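Anabena Tic22 (Anabaena sp., PDB 4EV1) probably acts as a chaperone in protein transport, perhaps at the thylakoids, as a member of the Tic22-like family. Local coordinates at residues I16-N21 against L102-K107; N59-A64 against K76-T81. All coordinates share one frame; numbering follows the deposited sequence.

Contacts 1 and 2 meet on one small antiparallel sheet, in which strand 15-20 pairs with strand 79-84. Their centres are about 14 Å apart. Along the chain, contact 2 is nested inside the loop closed by contact 1. The two are joined directly: Thr-20 N lies 2.8 Å from Gln-79 O, a probable hydrogen bond between the paired strands. Packing adds to this, with Tyr-17 CB 3.6 Å from Val-80 CG1. Contact 1 links the sheet to strand 102-107, and contact 2 joins the chain just before strand 79-84 to helix 51-63. Small molecules, probably from the crystallisation liquor, are bound beside Phe-104 and Phe-106 of contact 1.

Contact 1. Residues I16-N21 against L102-K107; sequences IYLVTN and LLFAFK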
loop_
_atom_site.group_PDB
_atom_site.type_symbol
_atom_site.label_atom_id
_atom_site.label_comp_id
_atom_site.label_asym_id
_atom_site.label_seq_id
_atom_site.Cartn_x
_atom_site.Cartn_y
_atom_site.Cartn_z
ATOM N N ILE A 16 -5.438 3.983 -1.275
ATOM C CA ILE A 16 -5.845 2.951 -0.379
ATOM C C ILE A 16 -7.356 3.002 -0.425
ATOM O O ILE A 16 -7.938 4.087 -0.446
ATOM C CB ILE A 16 -5.343 3.262 1.047
ATOM C CG1 ILE A 16 -3.806 3.358 1.051
ATOM C CG2 ILE A 16 -5.883 2.215 2.075
ATOM C CD1 ILE A 16 -3.047 2.079 0.755
ATOM N N TYR A 17 -8.014 1.863 -0.446
ATOM C CA TYR A 17 -9.509 1.837 -0.531
ATOM C C TYR A 17 -10.142 1.462 0.830
ATOM O O TYR A 17 -9.830 0.443 1.390
ATOM C CB TYR A 17 -9.893 0.887 -1.646
ATOM C CG TYR A 17 -9.241 1.287 -2.942
ATOM C CD1 TYR A 17 -9.691 2.386 -3.647
ATOM C CD2 TYR A 17 -8.149 0.610 -3.434
ATOM C CE1 TYR A 17 -9.094 2.780 -4.823
ATOM C CE2 TYR A 17 -7.519 1.014 -4.622
ATOM C CZ TYR A 17 -8.005 2.127 -5.307
ATOM O OH TYR A 17 -7.424 2.541 -6.494
ATOM N N LEU A 18 -10.953 2.353 1.380
ATOM C CA LEU A 18 -11.604 2.186 2.633
ATOM C C LEU A 18 -13.064 1.886 2.373
ATOM O O LEU A 18 -13.608 2.315 1.336
ATOM C CB LEU A 18 -11.484 3.451 3.455
ATOM C CG LEU A 18 -10.068 3.851 3.895
ATOM C CD1 LEU A 18 -10.201 5.018 4.894
ATOM C CD2 LEU A 18 -9.245 2.643 4.496
ATOM N N VAL A 19 -13.645 1.062 3.231
ATOM C CA VAL A 19 -15.088 0.853 3.241
ATOM C C VAL A 19 -15.708 1.873 4.183
ATOM O O VAL A 19 -15.438 1.888 5.414
ATOM C CB VAL A 19 -15.477 -0.576 3.633
ATOM C CG1 VAL A 19 -17.024 -0.695 3.777
ATOM C CG2 VAL A 19 -14.981 -1.568 2.622
ATOM N N THR A 20 -16.547 2.733 3.616
ATOM C CA THR A 20 -17.032 3.931 4.335
ATOM C C THR A 20 -18.494 4.178 4.131
ATOM O O THR A 20 -19.079 3.562 3.243
ATOM C CB THR A 20 -16.288 5.201 3.925
ATOM O OG1 THR A 20 -16.744 5.668 2.657
ATOM C CG2 THR A 20 -14.770 5.004 3.854
ATOM N N ASN A 21 -19.098 5.076 4.919
ATOM C CA ASN A 21 -20.430 5.564 4.580
ATOM C C ASN A 21 -20.319 6.603 3.464
ATOM O O ASN A 21 -19.211 6.842 2.902
ATOM C CB ASN A 21 -21.241 6.066 5.827
ATOM C CG ASN A 21 -20.693 7.345 6.422
ATOM O OD1 ASN A 21 -19.786 7.961 5.882
ATOM N ND2 ASN A 21 -21.271 7.762 7.535
ATOM N N LEU A 102 -8.024 5.748 15.643
ATOM C CA LEU A 102 -8.383 4.754 14.643
ATOM C C LEU A 102 -7.125 4.061 14.114
ATOM O O LEU A 102 -6.189 4.714 13.652
ATOM C CB LEU A 102 -9.150 5.396 13.453
ATOM C CG LEU A 102 -9.526 4.489 12.253
ATOM C CD1 LEU A 102 -10.505 3.402 12.670
ATOM C CD2 LEU A 102 -10.135 5.338 11.116
ATOM N N LEU A 103 -7.142 2.728 14.121
ATOM C CA LEU A 103 -6.089 1.930 13.543
ATOM C C LEU A 103 -6.555 1.380 12.193
ATOM O O LEU A 103 -7.733 1.291 11.944
ATOM C CB LEU A 103 -5.717 0.800 14.489
ATOM C CG LEU A 103 -5.254 1.265 15.889
ATOM C CD1 LEU A 103 -4.818 0.085 16.753
ATOM C CD2 LEU A 103 -4.093 2.242 15.770
ATOM N N PHE A 104 -5.618 1.004 11.352
ATOM C CA PHE A 104 -5.905 0.443 10.040
ATOM C C PHE A 104 -5.174 -0.890 9.852
ATOM O O PHE A 104 -3.955 -1.005 10.133
ATOM C CB PHE A 104 -5.416 1.387 8.938
ATOM C CG PHE A 104 -6.022 2.736 8.959
ATOM C CD1 PHE A 104 -5.601 3.692 9.871
ATOM C CD2 PHE A 104 -7.008 3.081 8.022
ATOM C CE1 PHE A 104 -6.176 4.981 9.868
ATOM C CE2 PHE A 104 -7.571 4.332 8.024
ATOM C CZ PHE A 104 -7.164 5.285 8.949
ATOM N N ALA A 105 -5.896 -1.892 9.357
ATOM C CA ALA A 105 -5.313 -3.155 8.927
ATOM C C ALA A 105 -5.282 -3.141 7.415
ATOM O O ALA A 105 -6.289 -2.734 6.822
ATOM C CB ALA A 105 -6.159 -4.303 9.421
ATOM N N PHE A 106 -4.145 -3.456 6.789
ATOM C CA PHE A 106 -4.000 -3.384 5.322
ATOM C C PHE A 106 -4.055 -4.766 4.633
ATOM O O PHE A 106 -3.284 -5.653 4.971
ATOM C CB PHE A 106 -2.712 -2.667 4.914
ATOM C CG PHE A 106 -2.694 -1.203 5.245
ATOM C CD1 PHE A 106 -2.465 -0.790 6.540
ATOM C CD2 PHE A 106 -2.891 -0.239 4.267
ATOM C CE1 PHE A 106 -2.436 0.562 6.858
ATOM C CE2 PHE A 106 -2.860 1.099 4.600
ATOM C CZ PHE A 106 -2.640 1.479 5.902
ATOM N N LYS A 107 -4.948 -4.910 3.663
ATOM C CA LYS A 107 -5.105 -6.140 2.862
ATOM C C LYS A 107 -4.409 -6.009 1.526
ATOM O O LYS A 107 -4.858 -5.231 0.641
ATOM C CB LYS A 107 -6.593 -6.434 2.644
ATOM C CG LYS A 107 -6.948 -7.671 1.778
ATOM C CD LYS A 107 -6.417 -8.972 2.311
ATOM C CE LYS A 107 -6.842 -10.177 1.457
ATOM N NZ LYS A 107 -6.652 -9.891 -0.006
#
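Thr-20 OG1 has two hydrogen-bond partners, Asn-21 O in the next residue and Thr-81 OG1 on the neighbouring strand. The bond to Asn-21 O is 2.7 Å long from Thr-20 OG1 and falls on a carbonyl lone pair, with a C=O...donor angle of 138°. Further back along the strand, Ile-16 and Leu-18 make the contact with 102-107, and they make it with carbon atoms alone. Ile-16 faces Phe-106. Its CG1 sits beside the backbone N (chi1 -60°), which leaves CG2 anti to that N, and both branches reach the same ring atom. Ile-16 CD1 lies 4.0 Å from Phe-106 CE2, at the ring edge and in its plane. Ile-16 CG2 is 4.1 Å from Phe-106 CE2. Leu-18 meets Phe-104 in a related way. Leu-18 CD1 is 4.1 Å from Phe-104 CE2, near the plane of the ring, and Leu-18 CD2 is 4.2 Å from Phe-104 CD2. In both pairs the side chains cross at about a right angle.

In the Tic22 fold, strand 15-20 pairs with 79-84, and Tyr-17 also bonds by its backbone to Tyr-48 of strand 43-48. On the far side of 43-48 from 28-30 runs 102-107, so Ile-16 and Leu-18 meet its phenylalanines without pairing with it. No backbone bond joins the two segments, and the CA atoms of Leu-18 and Phe-104 are 9.5 Å apart. Ala-47 of strand 43-48 touches both Ile-16 and Leu-18, and Phe-104 rests on Thr-45. The backbone N of Phe-106 gives a hydrogen bond to a bound 2-[N-cyclohexylamino]ethane sulfonic acid, probably from the crystallisation liquor, which may nevertheless mark a pocket beside this strand.

Contact 2. Residues N59-A64 against K76-T81; sequences NELRNA and KSLQVT
Arg-62 reaches from helix 51-63 to the backbone of Leu-78. Its CG is anti to the backbone N (chi1 -168°), and the chain stays extended through chi2. It then bends at chi3 (-84°), which turns the guanidinium group toward the 76-81 segment. Arg-62 NH2 donates to Leu-78 O over 3.0 Å, on a lone pair in the carbonyl plane. The bond is moderately bent, at 149° at the hydrogen, and the oxygen is tilted slightly from the guanidinium plane. A water makes a second route to this carbonyl. This water accepts from Arg-62 NH1 at 2.8 Å and donates to Leu-78 O at 2.9 Å. It lies in the guanidinium plane, at its edge. NH2 also bonds to Val-75 O near the C-terminal end of helix 69-75, where the helix end would probably favour a positive group. Two backbone carbonyls thus share this one nitrogen.

Leu-61 and Leu-78 meet through their methyls, with Leu-61 CD1 3.8 Å from Leu-78 CD1. In both leucines CG is anti to the carbonyl carbon and CD1 is anti to CA. The two side chains cross at about a right angle. Leu-78 is buried and also touches Ile-58 and Val-19. The arrangement fits a helix packed on an antiparallel strand pair in the Tic22 fold, with an arginine tying helix 51-63 to the chain that leads into strand 79-84.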
loop_
_atom_site.group_PDB
_atom_site.type_symbol
_atom_site.label_atom_id
_atom_site.label_comp_id
_atom_site.label_asym_id
_atom_site.label_seq_id
_atom_site.Cartn_x
_atom_site.Cartn_y
_atom_site.Cartn_z
ATOM N N ASN A 59 -20.306 -5.958 -1.184
ATOM C CA ASN A 59 -21.335 -6.747 -1.880
ATOM C C ASN A 59 -21.697 -7.972 -1.042
ATOM O O ASN A 59 -22.875 -8.332 -0.900
ATOM C CB ASN A 59 -20.884 -7.153 -3.306
ATOM C CG ASN A 59 -20.655 -5.937 -4.215
ATOM O OD1 ASN A 59 -21.040 -4.803 -3.883
ATOM N ND2 ASN A 59 -19.988 -6.155 -5.339
ATOM N N GLU A 60 -20.692 -8.567 -0.436
ATOM C CA GLU A 60 -20.910 -9.714 0.458
ATOM C C GLU A 60 -21.806 -9.346 1.638
ATOM O O GLU A 60 -22.801 -10.034 1.932
ATOM C CB GLU A 60 -19.564 -10.216 0.947
ATOM C CG GLU A 60 -19.534 -11.674 1.317
ATOM C CD GLU A 60 -18.149 -12.114 1.698
ATOM O OE1 GLU A 60 -17.150 -11.478 1.240
ATOM O OE2 GLU A 60 -18.060 -13.090 2.471
ATOM N N LEU A 61 -21.484 -8.240 2.298
ATOM C CA LEU A 61 -22.280 -7.785 3.422
ATOM C C LEU A 61 -23.715 -7.527 2.961
ATOM O O LEU A 61 -24.663 -7.912 3.636
ATOM C CB LEU A 61 -21.717 -6.513 4.072
ATOM C CG LEU A 61 -20.394 -6.544 4.854
ATOM C CD1 LEU A 61 -20.111 -5.129 5.378
ATOM C CD2 LEU A 61 -20.396 -7.546 6.034
ATOM N N ARG A 62 -23.857 -6.858 1.816
ATOM C CA ARG A 62 -25.174 -6.460 1.322
ATOM C C ARG A 62 -25.995 -7.704 0.991
ATOM O O ARG A 62 -27.201 -7.734 1.179
ATOM C CB ARG A 62 -24.997 -5.520 0.102
ATOM C CG ARG A 62 -26.209 -4.777 -0.380
ATOM C CD ARG A 62 -25.750 -3.599 -1.319
ATOM N NE ARG A 62 -25.363 -2.379 -0.575
ATOM C CZ ARG A 62 -24.436 -1.484 -0.962
ATOM N NH1 ARG A 62 -23.747 -1.647 -2.078
ATOM N NH2 ARG A 62 -24.180 -0.414 -0.211
ATOM N N ASN A 63 -25.324 -8.753 0.543
ATOM C CA ASN A 63 -26.003 -9.940 0.063
ATOM C C ASN A 63 -26.301 -10.943 1.174
ATOM O O ASN A 63 -27.085 -11.856 0.968
ATOM C CB ASN A 63 -25.186 -10.625 -1.050
ATOM C CG ASN A 63 -25.338 -9.929 -2.409
ATOM O OD1 ASN A 63 -26.280 -9.146 -2.640
ATOM N ND2 ASN A 63 -24.394 -10.198 -3.304
ATOM N N ALA A 64 -25.693 -10.764 2.348
ATOM C CA ALA A 64 -25.897 -11.689 3.465
ATOM C C ALA A 64 -27.356 -11.590 3.922
ATOM O O ALA A 64 -28.009 -10.551 3.837
ATOM C CB ALA A 64 -24.914 -11.400 4.610
ATOM N N LYS A 76 -26.823 -0.123 3.968
ATOM C CA LYS A 76 -27.574 0.699 3.021
ATOM C C LYS A 76 -26.751 1.822 2.351
ATOM O O LYS A 76 -27.007 2.171 1.189
ATOM C CB LYS A 76 -28.800 1.306 3.682
ATOM C CG LYS A 76 -29.917 0.293 4.037
ATOM C CD LYS A 76 -30.901 0.929 5.007
ATOM C CE LYS A 76 -32.255 0.178 5.091
ATOM N NZ LYS A 76 -33.362 1.161 5.318
ATOM N N SER A 77 -25.777 2.370 3.081
ATOM C CA SER A 77 -24.929 3.480 2.601
ATOM C C SER A 77 -23.434 3.180 2.455
ATOM O O SER A 77 -22.618 4.115 2.302
ATOM C CB SER A 77 -25.105 4.647 3.557
ATOM O OG SER A 77 -26.342 5.310 3.276
ATOM N N LEU A 78 -23.041 1.916 2.425
ATOM C CA LEU A 78 -21.601 1.585 2.284
ATOM C C LEU A 78 -21.090 1.745 0.866
ATOM O O LEU A 78 -21.767 1.367 -0.082
ATOM C CB LEU A 78 -21.355 0.151 2.700
ATOM C CG LEU A 78 -21.416 -0.144 4.158
ATOM C CD1 LEU A 78 -21.100 -1.619 4.302
ATOM C CD2 LEU A 78 -20.462 0.752 4.976
ATOM N N GLN A 79 -19.867 2.259 0.736
ATOM C CA GLN A 79 -19.196 2.455 -0.510
ATOM C C GLN A 79 -17.684 2.444 -0.261
ATOM O O GLN A 79 -17.215 2.463 0.873
ATOM C CB GLN A 79 -19.590 3.780 -1.111
ATOM C CG GLN A 79 -19.069 5.044 -0.317
ATOM C CD GLN A 79 -19.458 6.342 -1.003
ATOM O OE1 GLN A 79 -20.632 6.669 -1.111
ATOM N NE2 GLN A 79 -18.465 7.072 -1.503
ATOM N N VAL A 80 -16.940 2.420 -1.343
ATOM C CA VAL A 80 -15.513 2.479 -1.297
ATOM C C VAL A 80 -15.128 3.950 -1.446
ATOM O O VAL A 80 -15.608 4.617 -2.369
ATOM C CB VAL A 80 -14.873 1.692 -2.451
ATOM C CG1 VAL A 80 -13.304 1.800 -2.389
ATOM C CG2 VAL A 80 -15.281 0.224 -2.404
ATOM N N THR A 81 -14.241 4.427 -0.563
ATOM C CA THR A 81 -13.595 5.723 -0.666
ATOM C C THR A 81 -12.094 5.515 -0.887
ATOM O O THR A 81 -11.452 4.722 -0.180
ATOM C CB THR A 81 -13.884 6.541 0.604
ATOM O OG1 THR A 81 -15.312 6.734 0.696
ATOM C CG2 THR A 81 -13.172 7.868 0.584
HETATM O O HOH W 1 -21.553 0.042 -2.638
#